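Local coordinates for Lpg0393 helical bundle domain-containing protein (Legionella pneumophila subsp. pneumophila str. Philadelphia 1, PDB 4R0G), which probably acts as a guanine-nucleotide exchange factor for the small GTPases Rab5, Rab21 and Rab22, through a VPS9-like domain, at residues L171-E183 against R196-H208. Numbering follows the deposited sequence.
Sequences LKYLIEDYLSLLE and RISLVVRLAKYLH
The guanidinium of R196, with L182 CD2 at its edge and near the plane of that group, is gripped by several groups: NH1 forms salt bridges with E237 and D190, and NH2 donates a hydrogen bond to the carbonyl oxygen of M231. Arginine suits this buried place because its CB touches L182 CD1 while its head is held by two carboxylates and a carbonyl. The rest is mainly apolar, between antiparallel helices whose axes come within 9.6 Å at a crossing angle of -158°. Two knobs enter holes in opposite directions. V200 sits among I175, Y178, L179 and L182; its CG2 lies over one face of the Y178 ring, 4.1 Å from the centroid, a CH-pi contact displaced toward the rim. Tyrosine fits here because its ring packs while its OH hydrogen-bonds to E237, which also pairs with R196. V200 CG1, anti to the backbone N (chi1 179°), reaches L179 CB at 3.9 Å, so this short forked side chain serves both neighbours. I175 fills the reciprocal hole of V200, L203, A204 and L207, its CD1 reaching L203 CD2 at 3.6 Å; the methyl of A204 forms a low wall, I175 CG2 to A204 CB 4.1 Å. At the more exposed margin, E183 CG rests against I197 CD1 at 3.7 Å. The pair belongs to the helical bundle domain: helix 215-229 packs on L171 and L203, helix 235-244 on I175, Y178 and L182.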
ATOM      1  N   LEU A 171       4.296  11.087   2.775  1.00 46.41           N
ATOM      2  CA  LEU A 171       5.123  11.973   1.950  1.00 43.19           C
ATOM      3  C   LEU A 171       6.048  11.229   1.031  1.00 45.04           C
ATOM      4  O   LEU A 171       6.217  11.633  -0.108  1.00 44.41           O
ATOM      5  CB  LEU A 171       5.988  12.892   2.796  1.00 39.42           C
ATOM      6  CG  LEU A 171       5.379  14.209   3.260  1.00 46.70           C
ATOM      7  CD1 LEU A 171       6.465  15.084   3.790  1.00 50.73           C
ATOM      8  CD2 LEU A 171       4.627  14.910   2.115  1.00 52.75           C
ATOM      9  N   LYS A 172       6.641  10.144   1.529  1.00 45.30           N
ATOM     10  CA  LYS A 172       7.635   9.391   0.770  1.00 44.05           C
ATOM     11  C   LYS A 172       7.021   8.840  -0.510  1.00 50.89           C
ATOM     12  O   LYS A 172       7.531   9.094  -1.613  1.00 55.70           O
ATOM     13  CB  LYS A 172       8.270   8.285   1.627  1.00 50.20           C
ATOM     14  CG  LYS A 172       9.182   7.280   0.892  1.00 58.36           C
ATOM     15  CD  LYS A 172       9.993   6.408   1.899  1.00 69.57           C
ATOM     16  CE  LYS A 172      11.169   5.603   1.267  1.00 71.89           C
ATOM     17  NZ  LYS A 172      10.761   4.332   0.571  1.00 66.98           N
ATOM     18  N   TYR A 173       5.891   8.145  -0.377  1.00 50.41           N
ATOM     19  CA  TYR A 173       5.255   7.494  -1.525  1.00 45.16           C
ATOM     20  C   TYR A 173       4.657   8.494  -2.503  1.00 46.40           C
ATOM     21  O   TYR A 173       4.706   8.296  -3.716  1.00 44.79           O
ATOM     22  CB  TYR A 173       4.175   6.521  -1.058  1.00 42.60           C
ATOM     23  CG  TYR A 173       4.652   5.558  -0.010  1.00 43.36           C
ATOM     24  CD1 TYR A 173       5.769   4.768  -0.227  1.00 45.02           C
ATOM     25  CD2 TYR A 173       4.002   5.460   1.202  1.00 42.05           C
ATOM     26  CE1 TYR A 173       6.225   3.883   0.744  1.00 50.01           C
ATOM     27  CE2 TYR A 173       4.439   4.589   2.177  1.00 48.79           C
ATOM     28  CZ  TYR A 173       5.552   3.805   1.951  1.00 50.36           C
ATOM     29  OH  TYR A 173       5.984   2.947   2.939  1.00 43.63           O
ATOM     30  N   LEU A 174       4.055   9.554  -1.976  1.00 46.46           N
ATOM     31  CA  LEU A 174       3.429  10.549  -2.837  1.00 43.96           C
ATOM     32  C   LEU A 174       4.461  11.127  -3.785  1.00 44.02           C
ATOM     33  O   LEU A 174       4.180  11.319  -4.966  1.00 38.27           O
ATOM     34  CB  LEU A 174       2.825  11.676  -1.998  1.00 44.60           C
ATOM     35  CG  LEU A 174       2.058  12.795  -2.718  1.00 40.13           C
ATOM     36  CD1 LEU A 174       0.770  12.288  -3.290  1.00 46.14           C
ATOM     37  CD2 LEU A 174       1.774  13.964  -1.784  1.00 49.21           C
ATOM     38  N   ILE A 175       5.659  11.381  -3.244  1.00 48.26           N
ATOM     39  CA  ILE A 175       6.747  12.042  -3.968  1.00 42.52           C
ATOM     40  C   ILE A 175       7.299  11.136  -5.050  1.00 41.87           C
ATOM     41  O   ILE A 175       7.712  11.596  -6.116  1.00 43.67           O
ATOM     42  CB  ILE A 175       7.865  12.545  -3.015  1.00 44.50           C
ATOM     43  CG1 ILE A 175       7.367  13.755  -2.234  1.00 43.80           C
ATOM     44  CG2 ILE A 175       9.090  12.986  -3.782  1.00 42.56           C
ATOM     45  CD1 ILE A 175       8.231  14.105  -1.069  1.00 44.01           C
ATOM     46  N   GLU A 176       7.276   9.841  -4.785  1.00 42.41           N
ATOM     47  CA  GLU A 176       7.693   8.874  -5.780  1.00 46.15           C
ATOM     48  C   GLU A 176       6.681   8.917  -6.947  1.00 45.09           C
ATOM     49  O   GLU A 176       7.051   8.853  -8.124  1.00 47.34           O
ATOM     50  CB  GLU A 176       7.814   7.480  -5.129  1.00 47.07           C
ATOM     51  CG  GLU A 176       9.088   6.720  -5.449  1.00 58.69           C
ATOM     52  CD  GLU A 176      10.366   7.321  -4.838  1.00 64.08           C
ATOM     53  OE1 GLU A 176      10.537   7.252  -3.592  1.00 64.32           O
ATOM     54  OE2 GLU A 176      11.222   7.831  -5.614  1.00 66.67           O
ATOM     55  N   ASP A 177       5.404   9.076  -6.618  1.00 43.36           N
ATOM     56  CA  ASP A 177       4.358   9.045  -7.628  1.00 43.56           C
ATOM     57  C   ASP A 177       4.345  10.324  -8.454  1.00 50.57           C
ATOM     58  O   ASP A 177       4.032  10.308  -9.651  1.00 51.10           O
ATOM     59  CB  ASP A 177       2.983   8.759  -6.996  1.00 44.51           C
ATOM     60  CG  ASP A 177       2.814   7.285  -6.592  1.00 51.28           C
ATOM     61  OD1 ASP A 177       3.435   6.422  -7.245  1.00 53.85           O
ATOM     62  OD2 ASP A 177       2.068   6.967  -5.632  1.00 54.15           O
ATOM     63  N   TYR A 178       4.698  11.432  -7.816  1.00 46.43           N
ATOM     64  CA  TYR A 178       4.909  12.672  -8.540  1.00 44.86           C
ATOM     65  C   TYR A 178       6.026  12.432  -9.530  1.00 48.82           C
ATOM     66  O   TYR A 178       5.874  12.694 -10.717  1.00 51.15           O
ATOM     67  CB  TYR A 178       5.298  13.764  -7.556  1.00 49.73           C
ATOM     68  CG  TYR A 178       5.575  15.139  -8.136  1.00 51.72           C
ATOM     69  CD1 TYR A 178       5.302  15.443  -9.465  1.00 51.56           C
ATOM     70  CD2 TYR A 178       6.112  16.138  -7.333  1.00 45.15           C
ATOM     71  CE1 TYR A 178       5.569  16.704  -9.980  1.00 53.84           C
ATOM     72  CE2 TYR A 178       6.379  17.398  -7.833  1.00 47.42           C
ATOM     73  CZ  TYR A 178       6.110  17.678  -9.153  1.00 53.17           C
ATOM     74  OH  TYR A 178       6.375  18.939  -9.635  1.00 55.41           O
ATOM     75  N   LEU A 179       7.139  11.897  -9.040  1.00 48.49           N
ATOM     76  CA  LEU A 179       8.313  11.686  -9.874  1.00 48.08           C
ATOM     77  C   LEU A 179       8.012  10.945 -11.169  1.00 55.05           C
ATOM     78  O   LEU A 179       8.263  11.476 -12.247  1.00 59.93           O
ATOM     79  CB  LEU A 179       9.388  10.932  -9.102  1.00 51.06           C
ATOM     80  CG  LEU A 179      10.748  10.850  -9.820  1.00 56.14           C
ATOM     81  CD1 LEU A 179      10.982  12.073 -10.720  1.00 47.02           C
ATOM     82  CD2 LEU A 179      11.901  10.682  -8.807  1.00 38.37           C
ATOM     83  N   SER A 180       7.448   9.746 -11.079  1.00 56.53           N
ATOM     84  CA  SER A 180       7.223   8.950 -12.293  1.00 61.08           C
ATOM     85  C   SER A 180       6.240   9.610 -13.247  1.00 57.81           C
ATOM     86  O   SER A 180       6.388   9.478 -14.461  1.00 62.34           O
ATOM     87  CB  SER A 180       6.806   7.496 -11.985  1.00 46.34           C
ATOM     88  OG  SER A 180       5.765   7.454 -11.041  1.00 49.83           O
ATOM     89  N   LEU A 181       5.235  10.297 -12.703  1.00 51.34           N
ATOM     90  CA  LEU A 181       4.275  11.004 -13.545  1.00 56.01           C
ATOM     91  C   LEU A 181       4.939  12.163 -14.332  1.00 61.98           C
ATOM     92  O   LEU A 181       4.662  12.361 -15.517  1.00 62.87           O
ATOM     93  CB  LEU A 181       3.064  11.491 -12.732  1.00 48.99           C
ATOM     94  CG  LEU A 181       1.973  10.504 -12.285  1.00 55.80           C
ATOM     95  CD1 LEU A 181       0.820  11.230 -11.606  1.00 55.07           C
ATOM     96  CD2 LEU A 181       1.428   9.664 -13.438  1.00 60.79           C
ATOM     97  N   LEU A 182       5.826  12.907 -13.673  1.00 56.06           N
ATOM     98  CA  LEU A 182       6.551  13.995 -14.311  1.00 55.65           C
ATOM     99  C   LEU A 182       7.416  13.443 -15.448  1.00 60.96           C
ATOM    100  O   LEU A 182       7.407  13.990 -16.550  1.00 63.04           O
ATOM    101  CB  LEU A 182       7.432  14.716 -13.283  1.00 57.89           C
ATOM    102  CG  LEU A 182       7.619  16.232 -13.364  1.00 54.15           C
ATOM    103  CD1 LEU A 182       8.925  16.624 -12.704  1.00 50.06           C
ATOM    104  CD2 LEU A 182       7.579  16.722 -14.793  1.00 57.56           C
ATOM    105  N   GLU A 183       8.150  12.360 -15.166  1.00 60.62           N
ATOM    106  CA  GLU A 183       8.977  11.665 -16.157  1.00 56.01           C
ATOM    107  C   GLU A 183       8.153  11.192 -17.354  1.00 68.93           C
ATOM    108  O   GLU A 183       8.599  11.294 -18.487  1.00 81.09           O
ATOM    109  CB  GLU A 183       9.735  10.505 -15.501  1.00 58.70           C
ATOM    110  CG  GLU A 183      10.822  10.993 -14.514  1.00 63.67           C
ATOM    111  CD  GLU A 183      11.651   9.876 -13.851  1.00 70.46           C
ATOM    112  OE1 GLU A 183      11.069   8.852 -13.394  1.00 68.55           O
ATOM    113  OE2 GLU A 183      12.894  10.039 -13.765  1.00 69.62           O
ATOM    114  N   ARG A 196      13.073  20.316 -13.446  1.00 67.46           N
ATOM    115  CA  ARG A 196      12.034  20.065 -12.448  1.00 57.51           C
ATOM    116  C   ARG A 196      12.055  18.611 -11.979  1.00 55.62           C
ATOM    117  O   ARG A 196      11.820  18.311 -10.809  1.00 49.85           O
ATOM    118  CB  ARG A 196      10.671  20.419 -13.033  1.00 56.04           C
ATOM    119  CG  ARG A 196       9.749  21.109 -12.064  1.00 55.97           C
ATOM    120  CD  ARG A 196       8.691  21.870 -12.793  1.00 55.75           C
ATOM    121  NE  ARG A 196       8.119  21.060 -13.854  1.00 57.68           N
ATOM    122  CZ  ARG A 196       7.657  21.566 -14.984  1.00 64.55           C
ATOM    123  NH1 ARG A 196       7.141  20.778 -15.915  1.00 65.79           N
ATOM    124  NH2 ARG A 196       7.712  22.872 -15.175  1.00 69.39           N
ATOM    125  N   ILE A 197      12.331  17.701 -12.904  1.00 58.74           N
ATOM    126  CA  ILE A 197      12.552  16.309 -12.530  1.00 58.01           C
ATOM    127  C   ILE A 197      13.731  16.212 -11.578  1.00 57.69           C
ATOM    128  O   ILE A 197      13.627  15.594 -10.508  1.00 56.04           O
ATOM    129  CB  ILE A 197      12.826  15.427 -13.746  1.00 52.30           C
ATOM    130  CG1 ILE A 197      11.530  15.103 -14.456  1.00 47.55           C
ATOM    131  CG2 ILE A 197      13.463  14.119 -13.318  1.00 55.24           C
ATOM    132  CD1 ILE A 197      11.754  14.339 -15.669  1.00 53.75           C
ATOM    133  N   SER A 198      14.841  16.836 -11.974  1.00 55.91           N
ATOM    134  CA  SER A 198      16.037  16.879 -11.147  1.00 52.38           C
ATOM    135  C   SER A 198      15.751  17.335  -9.719  1.00 50.65           C
ATOM    136  O   SER A 198      16.374  16.862  -8.767  1.00 55.41           O
ATOM    137  CB  SER A 198      17.082  17.792 -11.783  1.00 50.29           C
ATOM    138  OG  SER A 198      18.234  17.868 -10.960  1.00 54.62           O
ATOM    139  N   LEU A 199      14.799  18.251  -9.573  1.00 51.02           N
ATOM    140  CA  LEU A 199      14.405  18.739  -8.256  1.00 49.93           C
ATOM    141  C   LEU A 199      13.648  17.690  -7.449  1.00 45.84           C
ATOM    142  O   LEU A 199      13.873  17.564  -6.264  1.00 46.25           O
ATOM    143  CB  LEU A 199      13.547  19.986  -8.388  1.00 50.62           C
ATOM    144  CG  LEU A 199      14.277  21.307  -8.553  1.00 45.73           C
ATOM    145  CD1 LEU A 199      13.341  22.338  -9.152  1.00 51.28           C
ATOM    146  CD2 LEU A 199      14.750  21.757  -7.211  1.00 44.69           C
ATOM    147  N   VAL A 200      12.762  16.938  -8.093  1.00 45.29           N
ATOM    148  CA  VAL A 200      11.953  15.951  -7.386  1.00 46.41           C
ATOM    149  C   VAL A 200      12.816  14.787  -6.908  1.00 46.69           C
ATOM    150  O   VAL A 200      12.672  14.292  -5.780  1.00 43.14           O
ATOM    151  CB  VAL A 200      10.788  15.434  -8.266  1.00 42.22           C
ATOM    152  CG1 VAL A 200       9.978  14.406  -7.513  1.00 35.74           C
ATOM    153  CG2 VAL A 200       9.897  16.590  -8.692  1.00 36.19           C
ATOM    154  N   VAL A 201      13.725  14.368  -7.777  1.00 47.35           N
ATOM    155  CA  VAL A 201      14.671  13.309  -7.466  1.00 48.91           C
ATOM    156  C   VAL A 201      15.482  13.641  -6.221  1.00 48.26           C
ATOM    157  O   VAL A 201      15.696  12.791  -5.349  1.00 51.25           O
ATOM    158  CB  VAL A 201      15.609  13.068  -8.661  1.00 47.02           C
ATOM    159  CG1 VAL A 201      16.667  12.072  -8.294  1.00 42.71           C
ATOM    160  CG2 VAL A 201      14.797  12.589  -9.845  1.00 41.14           C
ATOM    161  N   ARG A 202      15.923  14.885  -6.133  1.00 44.03           N
ATOM    162  CA  ARG A 202      16.759  15.279  -5.018  1.00 47.29           C
ATOM    163  C   ARG A 202      15.917  15.392  -3.770  1.00 42.26           C
ATOM    164  O   ARG A 202      16.352  15.019  -2.699  1.00 46.38           O
ATOM    165  CB  ARG A 202      17.511  16.581  -5.327  1.00 48.68           C
ATOM    166  CG  ARG A 202      18.596  16.374  -6.360  1.00 48.90           C
ATOM    167  CD  ARG A 202      18.856  17.616  -7.151  1.00 53.80           C
ATOM    168  NE  ARG A 202      18.970  18.768  -6.273  1.00 60.95           N
ATOM    169  CZ  ARG A 202      18.598  19.994  -6.617  1.00 59.92           C
ATOM    170  NH1 ARG A 202      18.104  20.207  -7.833  1.00 48.56           N
ATOM    171  NH2 ARG A 202      18.722  20.987  -5.738  1.00 62.57           N
ATOM    172  N   LEU A 203      14.706  15.906  -3.919  1.00 42.87           N
ATOM    173  CA  LEU A 203      13.743  15.911  -2.830  1.00 47.36           C
ATOM    174  C   LEU A 203      13.484  14.476  -2.341  1.00 47.62           C
ATOM    175  O   LEU A 203      13.523  14.207  -1.140  1.00 40.95           O
ATOM    176  CB  LEU A 203      12.443  16.587  -3.261  1.00 42.74           C
ATOM    177  CG  LEU A 203      11.287  16.427  -2.264  1.00 47.12           C
ATOM    178  CD1 LEU A 203      11.497  17.267  -1.013  1.00 33.94           C
ATOM    179  CD2 LEU A 203       9.913  16.726  -2.951  1.00 48.02           C
ATOM    180  N   ALA A 204      13.247  13.563  -3.279  1.00 42.25           N
ATOM    181  CA  ALA A 204      13.077  12.157  -2.943  1.00 40.20           C
ATOM    182  C   ALA A 204      14.290  11.638  -2.156  1.00 53.08           C
ATOM    183  O   ALA A 204      14.136  10.965  -1.115  1.00 47.93           O
ATOM    184  CB  ALA A 204      12.883  11.362  -4.182  1.00 41.76           C
ATOM    185  N   LYS A 205      15.487  11.973  -2.655  1.00 51.40           N
ATOM    186  CA  LYS A 205      16.745  11.584  -2.017  1.00 50.06           C
ATOM    187  C   LYS A 205      16.902  12.193  -0.620  1.00 53.32           C
ATOM    188  O   LYS A 205      17.351  11.513   0.309  1.00 58.46           O
ATOM    189  CB  LYS A 205      17.953  11.930  -2.902  1.00 41.52           C
ATOM    190  N   TYR A 206      16.562  13.473  -0.467  1.00 53.56           N
ATOM    191  CA  TYR A 206      16.713  14.126   0.833  1.00 51.56           C
ATOM    192  C   TYR A 206      15.788  13.442   1.839  1.00 49.81           C
ATOM    193  O   TYR A 206      16.178  13.118   2.957  1.00 49.30           O
ATOM    194  CB  TYR A 206      16.430  15.644   0.769  1.00 47.41           C
ATOM    195  CG  TYR A 206      16.263  16.237   2.154  1.00 54.73           C
ATOM    196  CD1 TYR A 206      17.367  16.624   2.905  1.00 54.97           C
ATOM    197  CD2 TYR A 206      15.001  16.376   2.735  1.00 53.45           C
ATOM    198  CE1 TYR A 206      17.221  17.147   4.199  1.00 56.13           C
ATOM    199  CE2 TYR A 206      14.850  16.895   4.038  1.00 52.68           C
ATOM    200  CZ  TYR A 206      15.961  17.277   4.757  1.00 54.48           C
ATOM    201  OH  TYR A 206      15.811  17.792   6.029  1.00 55.64           O
ATOM    202  N   LEU A 207      14.557  13.214   1.417  1.00 45.22           N
ATOM    203  CA  LEU A 207      13.566  12.655   2.299  1.00 47.87           C
ATOM    204  C   LEU A 207      13.858  11.197   2.639  1.00 51.30           C
ATOM    205  O   LEU A 207      13.339  10.674   3.615  1.00 54.85           O
ATOM    206  CB  LEU A 207      12.190  12.757   1.659  1.00 49.61           C
ATOM    207  CG  LEU A 207      11.051  13.476   2.376  1.00 45.01           C
ATOM    208  CD1 LEU A 207       9.782  12.996   1.750  1.00 50.25           C
ATOM    209  CD2 LEU A 207      11.002  13.161   3.846  1.00 47.93           C
ATOM    210  N   HIS A 208      14.688  10.536   1.842  1.00 57.80           N
ATOM    211  CA  HIS A 208      14.902   9.099   2.018  1.00 56.46           C
ATOM    212  C   HIS A 208      15.628   8.815   3.305  1.00 58.72           C
ATOM    213  O   HIS A 208      15.476   7.754   3.889  1.00 61.25           O
ATOM    214  CB  HIS A 208      15.694   8.513   0.860  1.00 55.06           C
ATOM    215  CG  HIS A 208      15.856   7.031   0.944  1.00 67.60           C
ATOM    216  ND1 HIS A 208      14.842   6.152   0.632  1.00 73.11           N
ATOM    217  CD2 HIS A 208      16.915   6.271   1.314  1.00 68.77           C
ATOM    218  CE1 HIS A 208      15.272   4.914   0.793  1.00 65.72           C
ATOM    219  NE2 HIS A 208      16.528   4.962   1.212  1.00 63.47           N
TER